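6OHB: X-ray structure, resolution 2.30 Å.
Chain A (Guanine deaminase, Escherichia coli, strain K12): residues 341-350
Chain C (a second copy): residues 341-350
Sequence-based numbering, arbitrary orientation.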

# COMPACT_ATOMS: atom_id res chain seq x y z
N ASN A 341 1.98 -4.86 -5.62
CA ASN A 341 2.14 -3.40 -5.62
C ASN A 341 3.42 -2.98 -4.89
O ASN A 341 4.18 -2.13 -5.39
N GLU A 342 3.68 -3.58 -3.73
CA GLU A 342 4.90 -3.24 -2.99
C GLU A 342 6.15 -3.69 -3.74
O GLU A 342 7.16 -2.99 -3.76
N ALA A 343 6.08 -4.87 -4.38
CA ALA A 343 7.19 -5.32 -5.21
C ALA A 343 7.46 -4.34 -6.34
O ALA A 343 8.62 -4.06 -6.66
N TYR A 344 6.40 -3.83 -6.96
CA TYR A 344 6.56 -2.84 -8.01
C TYR A 344 7.27 -1.59 -7.50
O TYR A 344 8.15 -1.05 -8.19
N LYS A 345 6.92 -1.11 -6.30
CA LYS A 345 7.62 0.06 -5.78
C LYS A 345 9.09 -0.24 -5.48
O LYS A 345 9.98 0.56 -5.80
N VAL A 346 9.37 -1.40 -4.88
CA VAL A 346 10.76 -1.78 -4.58
C VAL A 346 11.58 -1.82 -5.87
O VAL A 346 12.71 -1.28 -5.94
N LEU A 347 11.02 -2.40 -6.93
CA LEU A 347 11.76 -2.53 -8.17
C LEU A 347 11.90 -1.20 -8.89
O LEU A 347 12.94 -0.93 -9.51
N GLN A 348 10.88 -0.33 -8.81
CA GLN A 348 11.04 1.02 -9.34
C GLN A 348 12.17 1.75 -8.64
O GLN A 348 12.91 2.52 -9.26
N LEU A 349 12.33 1.51 -7.33
CA LEU A 349 13.47 2.10 -6.63
C LEU A 349 14.79 1.53 -7.12
O LEU A 349 15.81 2.23 -7.08
N GLN A 350 14.80 0.29 -7.60
CA GLN A 350 16.04 -0.25 -8.17
C GLN A 350 16.19 -0.02 -9.67
O GLN A 350 17.14 -0.53 -10.27
N ASN C 341 1.47 5.61 5.55
CA ASN C 341 2.13 4.31 5.52
C ASN C 341 3.29 4.30 4.53
O ASN C 341 4.40 3.84 4.85
N GLU C 342 3.07 4.84 3.33
CA GLU C 342 4.15 4.87 2.34
C GLU C 342 5.26 5.80 2.79
O GLU C 342 6.44 5.53 2.54
N ALA C 343 4.91 6.92 3.45
CA ALA C 343 5.93 7.78 4.03
C ALA C 343 6.76 7.03 5.06
O ALA C 343 7.99 7.18 5.11
N TYR C 344 6.11 6.21 5.89
CA TYR C 344 6.84 5.41 6.87
C TYR C 344 7.85 4.49 6.19
O TYR C 344 9.00 4.38 6.64
N LYS C 345 7.45 3.85 5.09
CA LYS C 345 8.39 2.99 4.37
C LYS C 345 9.54 3.79 3.75
O LYS C 345 10.71 3.39 3.85
N VAL C 346 9.21 4.93 3.13
CA VAL C 346 10.22 5.78 2.51
C VAL C 346 11.27 6.22 3.53
O VAL C 346 12.47 6.24 3.25
N LEU C 347 10.82 6.60 4.73
CA LEU C 347 11.73 7.05 5.77
C LEU C 347 12.49 5.89 6.42
O LEU C 347 13.64 6.06 6.82
N GLN C 348 11.86 4.71 6.53
CA GLN C 348 12.58 3.54 7.01
C GLN C 348 13.77 3.22 6.12
O GLN C 348 14.83 2.81 6.60
N LEU C 349 13.61 3.42 4.81
CA LEU C 349 14.74 3.18 3.91
C LEU C 349 15.90 4.14 4.18
O LEU C 349 17.06 3.81 3.90
N GLN C 350 15.63 5.34 4.70
CA GLN C 350 16.68 6.29 5.06
C GLN C 350 17.15 6.17 6.51
O GLN C 350 17.96 6.99 6.94

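The helix axes come within 13.0 Å of each other, their N-to-C directions 39° apart, and just 176 Å² is buried in total. Asn C341 (chi1 t) has its CA-to-CB bond toward chain A, yet its closest approach, Asn C341 ND2 to Glu A342 OE2, is 6.1 Å, too far for contact.

Glu C342 departs sideways, but its m, m rotamer brings the carboxylate inward. Its OE2 accepts a hydrogen bond from Lys A345 NZ at 2.9 Å, forming a salt bridge, and lies 3.8 Å from Glu A342 OE2. That approach of like charges is offset by the ammonium groups beside it.

Ala C343 and Tyr C344 are out of reach. The CA-to-CB bond of Lys C345 points toward chain A, with chi1 m and chi2 t; chi3, at -137°, falls between wells. Its NZ bonds within its own helix to Glu C342 OE2 (2.6 Å) and reaches Glu A342 OE1 (3.0 Å) and OE2 (2.9 Å) through weak hydrogen bonds of a second salt bridge. Lys A345 NZ repeats the internal bond to Glu A342 OE2 at 2.6 Å. With Lys C345 NZ 3.9 Å from Lys A345 NZ, the four groups form a compact alternating cluster.

Val C346 is sideways and makes no contact. The CA-to-CB bond of Leu C349 (m, t) points toward chain A, as that of Leu A349, also m, t, does toward chain C: Leu C349 CD1 meets Leu A349 CD1 at 3.5 Å, the sole apolar contact.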

# COMPACT_ATOMS: atom_id res chain seq x y z
CB ASN A 341 0.91 -2.76 -4.96
CG ASN A 341 0.73 -1.31 -5.36
OD1 ASN A 341 0.95 -0.93 -6.51
ND2 ASN A 341 0.33 -0.49 -4.40
CB GLU A 342 4.87 -3.85 -1.59
CG GLU A 342 3.71 -3.37 -0.73
CD GLU A 342 3.80 -1.89 -0.41
OE1 GLU A 342 4.90 -1.42 -0.05
OE2 GLU A 342 2.76 -1.20 -0.51
CB ALA A 343 6.90 -6.71 -5.77
CB TYR A 344 5.19 -2.49 -8.60
CG TYR A 344 5.24 -1.50 -9.74
CD1 TYR A 344 5.24 -0.13 -9.51
CD2 TYR A 344 5.32 -1.95 -11.06
CE1 TYR A 344 5.30 0.78 -10.57
CE2 TYR A 344 5.38 -1.06 -12.11
CZ TYR A 344 5.37 0.30 -11.86
OH TYR A 344 5.43 1.19 -12.92
CB LYS A 345 6.93 0.61 -4.53
CG LYS A 345 5.55 1.20 -4.80
CD LYS A 345 4.86 1.58 -3.51
CE LYS A 345 3.43 1.11 -3.48
NZ LYS A 345 2.99 0.84 -2.09
CB VAL A 346 10.77 -3.14 -3.86
CG1 VAL A 346 12.10 -3.85 -4.04
CG2 VAL A 346 10.43 -2.97 -2.38
CB LEU A 347 11.10 -3.59 -9.05
CG LEU A 347 11.26 -4.91 -8.29
CD1 LEU A 347 10.31 -5.99 -8.79
CD2 LEU A 347 12.72 -5.37 -8.33
CB GLN A 348 9.73 1.81 -9.17
CG GLN A 348 8.73 1.64 -10.31
CD GLN A 348 9.26 2.11 -11.65
OE1 GLN A 348 9.42 1.32 -12.58
NE2 GLN A 348 9.56 3.41 -11.75
CB LEU A 349 13.34 1.89 -5.13
CG LEU A 349 12.39 2.81 -4.38
CD1 LEU A 349 12.35 2.39 -2.93
CD2 LEU A 349 12.81 4.27 -4.50
CB GLN A 350 16.16 -1.75 -7.87
CG GLN A 350 16.14 -2.07 -6.40
CD GLN A 350 16.22 -3.55 -6.14
OE1 GLN A 350 17.25 -4.18 -6.37
NE2 GLN A 350 15.12 -4.12 -5.66
CB ASN C 341 1.12 3.22 5.18
CG ASN C 341 1.49 1.89 5.76
OD1 ASN C 341 2.03 1.81 6.87
ND2 ASN C 341 1.23 0.82 5.01
CB GLU C 342 3.64 5.28 0.96
CG GLU C 342 2.27 4.72 0.54
CD GLU C 342 2.16 3.20 0.65
OE1 GLU C 342 1.09 2.72 1.10
OE2 GLU C 342 3.11 2.49 0.26
CB ALA C 343 5.28 9.02 4.66
CB TYR C 344 5.85 4.60 7.72
CG TYR C 344 6.48 3.69 8.75
CD1 TYR C 344 6.80 4.17 10.02
CD2 TYR C 344 6.73 2.35 8.46
CE1 TYR C 344 7.38 3.33 10.97
CE2 TYR C 344 7.30 1.51 9.41
CZ TYR C 344 7.63 2.01 10.66
OH TYR C 344 8.19 1.17 11.60
CB LYS C 345 7.65 2.20 3.29
CG LYS C 345 6.61 1.23 3.84
CD LYS C 345 5.83 0.56 2.73
CE LYS C 345 4.34 0.51 3.05
NZ LYS C 345 3.53 0.46 1.80
CB VAL C 346 9.55 7.00 1.84
CG1 VAL C 346 10.54 8.13 1.60
CG2 VAL C 346 8.88 6.59 0.52
CB LEU C 347 10.94 7.85 6.81
CG LEU C 347 10.35 9.07 6.10
CD1 LEU C 347 9.23 9.71 6.91
CD2 LEU C 347 11.44 10.08 5.74
CB GLN C 348 11.65 2.33 7.08
CG GLN C 348 10.88 2.19 8.37
CD GLN C 348 11.79 1.92 9.55
OE1 GLN C 348 11.98 2.79 10.41
NE2 GLN C 348 12.37 0.73 9.59
CB LEU C 349 14.30 3.29 2.45
CG LEU C 349 13.45 2.16 1.88
CD1 LEU C 349 12.89 2.59 0.54
CD2 LEU C 349 14.26 0.88 1.72
CB GLN C 350 16.21 7.72 4.80
CG GLN C 350 15.69 7.97 3.40
CD GLN C 350 15.10 9.36 3.26
OE1 GLN C 350 15.83 10.36 3.28
NE2 GLN C 350 13.78 9.44 3.12